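Local coordinates for protein putative enoyl-CoA hydratase/isomerase (Mycobacterium abscessus, PDB 3RSI) that is a putative enoyl-CoA hydratase/isomerase that probably acts as a hydro-lyase in lipid metabolism, at residues V19-L33 / A57-D71. Numbering follows the deposited sequence.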
loop_
_atom_site.group_PDB
_atom_site.type_symbol
_atom_site.label_atom_id
_atom_site.label_comp_id
_atom_site.label_asym_id
_atom_site.label_seq_id
_atom_site.Cartn_x
_atom_site.Cartn_y
_atom_site.Cartn_z
ATOM N N VAL B 19 18.428 -7.938 -23.267
ATOM C CA VAL B 19 18.047 -6.663 -22.617
ATOM C C VAL B 19 18.024 -5.495 -23.634
ATOM O O VAL B 19 18.882 -5.402 -24.510
ATOM C CB VAL B 19 19.036 -6.350 -21.461
ATOM C CG1 VAL B 19 18.651 -5.060 -20.684
ATOM C CG2 VAL B 19 19.127 -7.535 -20.506
ATOM N N VAL B 20 17.018 -4.633 -23.535
ATOM C CA VAL B 20 16.979 -3.377 -24.293
ATOM C C VAL B 20 17.086 -2.259 -23.272
ATOM O O VAL B 20 16.444 -2.327 -22.218
ATOM C CB VAL B 20 15.672 -3.196 -25.156
ATOM C CG1 VAL B 20 14.451 -3.633 -24.400
ATOM C CG2 VAL B 20 15.486 -1.737 -25.588
ATOM N N ILE B 21 17.908 -1.255 -23.586
ATOM C CA ILE B 21 18.062 -0.064 -22.779
ATOM C C ILE B 21 17.538 1.131 -23.566
ATOM O O ILE B 21 17.985 1.394 -24.693
ATOM C CB ILE B 21 19.538 0.200 -22.417
ATOM C CG1 ILE B 21 20.134 -1.009 -21.692
ATOM C CG2 ILE B 21 19.661 1.456 -21.535
ATOM C CD1 ILE B 21 21.629 -1.037 -21.783
ATOM N N LEU B 22 16.593 1.831 -22.948
ATOM C CA LEU B 22 15.969 3.007 -23.504
ATOM C C LEU B 22 16.517 4.211 -22.762
ATOM O O LEU B 22 16.490 4.254 -21.523
ATOM C CB LEU B 22 14.456 2.934 -23.301
ATOM C CG LEU B 22 13.728 1.742 -23.927
ATOM C CD1 LEU B 22 12.240 1.825 -23.610
ATOM C CD2 LEU B 22 13.957 1.738 -25.425
ATOM N N THR B 23 17.010 5.193 -23.506
ATOM C CA THR B 23 17.582 6.363 -22.886
ATOM C C THR B 23 16.890 7.612 -23.396
ATOM O O THR B 23 17.018 7.935 -24.575
ATOM C CB THR B 23 19.088 6.468 -23.136
ATOM O OG1 THR B 23 19.726 5.297 -22.633
ATOM C CG2 THR B 23 19.662 7.705 -22.431
ATOM N N MET B 24 16.167 8.288 -22.499
ATOM C CA MET B 24 15.539 9.557 -22.800
ATOM C C MET B 24 16.667 10.571 -22.995
ATOM O O MET B 24 17.516 10.726 -22.122
ATOM C CB MET B 24 14.620 9.971 -21.657
ATOM C CG MET B 24 13.456 9.041 -21.454
ATOM S SD MET B 24 12.493 9.372 -19.975
ATOM C CE MET B 24 13.584 8.622 -18.732
ATOM N N ASN B 25 16.687 11.214 -24.157
ATOM C CA ASN B 25 17.852 11.976 -24.628
ATOM C C ASN B 25 17.514 13.367 -25.172
ATOM O O ASN B 25 17.454 13.574 -26.378
ATOM C CB ASN B 25 18.549 11.166 -25.718
ATOM C CG ASN B 25 19.839 11.808 -26.189
ATOM O OD1 ASN B 25 20.553 12.444 -25.411
ATOM N ND2 ASN B 25 20.130 11.660 -27.465
ATOM N N ARG B 26 17.244 14.301 -24.276
ATOM C CA ARG B 26 17.123 15.722 -24.643
ATOM C C ARG B 26 17.802 16.557 -23.569
ATOM O O ARG B 26 17.138 17.166 -22.718
ATOM C CB ARG B 26 15.661 16.156 -24.766
ATOM C CG ARG B 26 14.848 15.422 -25.790
ATOM C CD ARG B 26 13.411 15.900 -25.724
ATOM N NE ARG B 26 13.250 17.273 -26.246
ATOM C CZ ARG B 26 12.386 18.171 -25.768
ATOM N NH1 ARG B 26 11.610 17.895 -24.720
ATOM N NH2 ARG B 26 12.301 19.369 -26.332
ATOM N N PRO B 27 19.134 16.598 -23.601
ATOM C CA PRO B 27 19.887 17.217 -22.510
ATOM C C PRO B 27 19.542 18.690 -22.260
ATOM O O PRO B 27 19.496 19.124 -21.120
ATOM C CB PRO B 27 21.342 17.064 -22.954
ATOM C CG PRO B 27 21.362 15.960 -23.895
ATOM C CD PRO B 27 20.006 15.882 -24.541
ATOM N N HIS B 28 19.266 19.426 -23.325
ATOM C CA HIS B 28 18.875 20.829 -23.251
ATOM C C HIS B 28 17.579 21.074 -22.477
ATOM O O HIS B 28 17.322 22.195 -22.070
ATOM C CB HIS B 28 18.790 21.418 -24.674
ATOM C CG HIS B 28 17.929 20.631 -25.606
ATOM N ND1 HIS B 28 16.658 21.034 -25.957
ATOM C CD2 HIS B 28 18.145 19.459 -26.251
ATOM C CE1 HIS B 28 16.143 20.155 -26.801
ATOM N NE2 HIS B 28 17.019 19.184 -26.984
ATOM N N ARG B 29 16.788 20.023 -22.254
ATOM C CA ARG B 29 15.570 20.073 -21.456
ATOM C C ARG B 29 15.567 19.007 -20.359
ATOM O O ARG B 29 14.499 18.615 -19.887
ATOM C CB ARG B 29 14.346 19.844 -22.356
ATOM C CG ARG B 29 14.097 20.940 -23.420
ATOM C CD ARG B 29 13.552 22.211 -22.840
ATOM N NE ARG B 29 12.593 21.985 -21.759
ATOM C CZ ARG B 29 11.315 21.639 -21.909
ATOM N NH1 ARG B 29 10.784 21.463 -23.115
ATOM N NH2 ARG B 29 10.552 21.466 -20.831
ATOM N N ARG B 30 16.757 18.561 -19.950
ATOM C CA ARG B 30 16.917 17.447 -19.010
ATOM C C ARG B 30 15.908 16.314 -19.256
ATOM O O ARG B 30 15.234 15.819 -18.346
ATOM C CB ARG B 30 16.888 17.958 -17.574
ATOM C CG ARG B 30 18.184 18.752 -17.210
ATOM C CD ARG B 30 18.154 19.286 -15.776
ATOM N NE ARG B 30 16.976 20.120 -15.575
ATOM C CZ ARG B 30 16.401 20.396 -14.406
ATOM N NH1 ARG B 30 16.886 19.924 -13.273
ATOM N NH2 ARG B 30 15.309 21.158 -14.383
ATOM N N ASN B 31 15.829 15.936 -20.526
ATOM C CA ASN B 31 15.132 14.743 -21.000
ATOM C C ASN B 31 13.614 14.807 -20.845
ATOM O O ASN B 31 12.952 13.773 -20.788
ATOM C CB ASN B 31 15.732 13.488 -20.349
ATOM C CG ASN B 31 17.251 13.408 -20.526
ATOM O OD1 ASN B 31 17.789 13.815 -21.556
ATOM N ND2 ASN B 31 17.938 12.863 -19.529
ATOM N N ALA B 32 13.076 16.025 -20.810
ATOM C CA ALA B 32 11.626 16.250 -20.794
ATOM C C ALA B 32 10.964 15.539 -21.964
ATOM O O ALA B 32 11.472 15.565 -23.092
ATOM C CB ALA B 32 11.296 17.754 -20.849
ATOM N N LEU B 33 9.832 14.912 -21.683
ATOM C CA LEU B 33 9.025 14.283 -22.720
ATOM C C LEU B 33 8.661 15.272 -23.816
ATOM O O LEU B 33 8.386 16.415 -23.545
ATOM C CB LEU B 33 7.736 13.752 -22.119
ATOM C CG LEU B 33 7.865 12.667 -21.045
ATOM C CD1 LEU B 33 6.447 12.174 -20.664
ATOM C CD2 LEU B 33 8.767 11.511 -21.515
ATOM N N ALA B 57 13.563 -4.829 -20.208
ATOM C CA ALA B 57 13.836 -3.491 -20.699
ATOM C C ALA B 57 14.220 -2.570 -19.535
ATOM O O ALA B 57 13.670 -2.679 -18.429
ATOM C CB ALA B 57 12.635 -2.954 -21.397
ATOM N N ILE B 58 15.170 -1.675 -19.804
ATOM C CA ILE B 58 15.651 -0.702 -18.834
ATOM C C ILE B 58 15.387 0.698 -19.378
ATOM O O ILE B 58 15.657 0.974 -20.556
ATOM C CB ILE B 58 17.184 -0.864 -18.552
ATOM C CG1 ILE B 58 17.476 -2.241 -17.939
ATOM C CG2 ILE B 58 17.695 0.268 -17.612
ATOM C CD1 ILE B 58 18.990 -2.595 -17.819
ATOM N N LEU B 59 14.877 1.568 -18.510
ATOM C CA LEU B 59 14.596 2.961 -18.855
ATOM C C LEU B 59 15.436 3.888 -18.009
ATOM O O LEU B 59 15.443 3.781 -16.773
ATOM C CB LEU B 59 13.115 3.269 -18.634
ATOM C CG LEU B 59 12.648 4.661 -19.021
ATOM C CD1 LEU B 59 13.001 5.037 -20.463
ATOM C CD2 LEU B 59 11.142 4.733 -18.771
ATOM N N THR B 60 16.127 4.803 -18.671
ATOM C CA THR B 60 17.020 5.723 -18.019
ATOM C C THR B 60 17.078 7.012 -18.812
ATOM O O THR B 60 16.528 7.099 -19.915
ATOM C CB THR B 60 18.445 5.115 -17.852
ATOM O OG1 THR B 60 19.109 5.730 -16.747
ATOM C CG2 THR B 60 19.299 5.283 -19.121
ATOM N N GLY B 61 17.748 8.012 -18.243
ATOM C CA GLY B 61 17.914 9.300 -18.888
ATOM C C GLY B 61 19.375 9.572 -19.201
ATOM O O GLY B 61 20.265 9.095 -18.505
ATOM N N ALA B 62 19.605 10.348 -20.248
ATOM C CA ALA B 62 20.945 10.794 -20.610
ATOM C C ALA B 62 21.499 11.835 -19.613
ATOM O O ALA B 62 20.791 12.737 -19.154
ATOM C CB ALA B 62 20.954 11.352 -22.032
ATOM N N GLY B 63 22.773 11.681 -19.281
ATOM C CA GLY B 63 23.465 12.626 -18.396
ATOM C C GLY B 63 23.025 12.483 -16.952
ATOM O O GLY B 63 22.832 11.382 -16.462
ATOM N N SER B 64 22.833 13.601 -16.278
ATOM C CA SER B 64 22.639 13.594 -14.824
ATOM C C SER B 64 21.191 13.843 -14.402
ATOM O O SER B 64 20.928 14.098 -13.229
ATOM C CB SER B 64 23.565 14.635 -14.196
ATOM O OG SER B 64 23.368 15.906 -14.808
ATOM N N ALA B 65 20.270 13.765 -15.369
ATOM C CA ALA B 65 18.827 13.870 -15.132
ATOM C C ALA B 65 18.118 12.680 -15.755
ATOM O O ALA B 65 18.529 12.182 -16.795
ATOM C CB ALA B 65 18.282 15.139 -15.723
ATOM N N TYR B 66 17.034 12.237 -15.126
ATOM C CA TYR B 66 16.240 11.140 -15.671
ATOM C C TYR B 66 15.231 11.720 -16.650
ATOM O O TYR B 66 15.322 11.470 -17.844
ATOM C CB TYR B 66 15.596 10.351 -14.527
ATOM C CG TYR B 66 14.656 9.226 -14.901
ATOM C CD1 TYR B 66 15.136 7.998 -15.310
ATOM C CD2 TYR B 66 13.288 9.379 -14.755
ATOM C CE1 TYR B 66 14.270 6.948 -15.618
ATOM C CE2 TYR B 66 12.418 8.348 -15.030
ATOM C CZ TYR B 66 12.903 7.139 -15.473
ATOM O OH TYR B 66 12.001 6.140 -15.764
ATOM N N CYS B 67 14.271 12.487 -16.143
ATOM C CA CYS B 67 13.272 13.145 -16.963
ATOM C C CYS B 67 12.567 14.172 -16.092
ATOM O O CYS B 67 11.937 13.808 -15.090
ATOM C CB CYS B 67 12.282 12.116 -17.542
ATOM S SG CYS B 67 10.860 12.813 -18.409
ATOM N N VAL B 68 12.736 15.450 -16.437
ATOM C CA VAL B 68 12.109 16.585 -15.720
ATOM C C VAL B 68 11.091 17.051 -16.756
ATOM O O VAL B 68 11.370 17.826 -17.724
ATOM C CB VAL B 68 13.078 17.705 -15.430
ATOM C CG1 VAL B 68 14.397 17.146 -14.836
ATOM C CG2 VAL B 68 13.313 18.457 -16.705
ATOM N N GLY B 69 9.907 16.570 -16.539
ATOM C CA GLY B 69 9.394 15.689 -17.510
ATOM C C GLY B 69 8.546 16.187 -18.608
ATOM O O GLY B 69 8.354 15.463 -19.533
ATOM N N GLY B 70 8.134 17.441 -18.520
ATOM C CA GLY B 70 6.907 17.911 -19.108
ATOM C C GLY B 70 6.845 17.983 -20.598
ATOM O O GLY B 70 7.327 17.091 -21.261
ATOM N N ASP B 71 6.187 19.027 -21.108
ATOM C CA ASP B 71 6.106 19.293 -22.552
ATOM C C ASP B 71 5.167 18.323 -23.286
ATOM O O ASP B 71 4.204 18.741 -23.940
ATOM C CB ASP B 71 7.511 19.271 -23.145
ATOM C CG ASP B 71 7.565 19.756 -24.568
ATOM O OD1 ASP B 71 6.491 19.955 -25.183
ATOM O OD2 ASP B 71 8.703 19.915 -25.070
#
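The amide of Asn31 docks against the type II' turn Ala62 to Ala65: its ND2 gives a bond of 2.9 Å to Ala62 O, in the carbonyl plane and on a lone pair, with weak bonds to Ala65 O and Tyr66 O. OD1 of the same amide accepts Arg26 N, again on a lone pair, so both ends of the buried group are held and its flip is fixed. Next to it Met24 reaches across with its chain bent at the thioether (chi3 -78°), which sets CE over the centre of the Tyr66 ring, 3.6 Å from the centroid, a CH-pi contact; SD lies 3.7 Å from Cys67 CB. Both segments come off the parallel pair 19-24 and 57-61, the two strands of a right-handed beta-alpha-beta crossover through helix 35-50 in the crotonase fold. Rungs run from Ile58 N to Val20 O (2.8 Å) up to Ala62 N to Met24 O, while Leu22 and Met24 face the helix through Trp45 and Phe41. Strand 57-61 also pairs in parallel with a strand of the second subunit, where Thr60 OG1 hydrogen-bonds Ala108 O of that subunit. Leu33 N binds Gly69 O at 2.7 Å from above the carbonyl plane. Asp71 OD2 forms salt bridges to Arg29 NH1, weakly hydrogen-bonded at 3.2 Å near the guanidinium plane, and, obliquely at 3.6 Å, to Arg26 NH1, which also bonds Ala32 O.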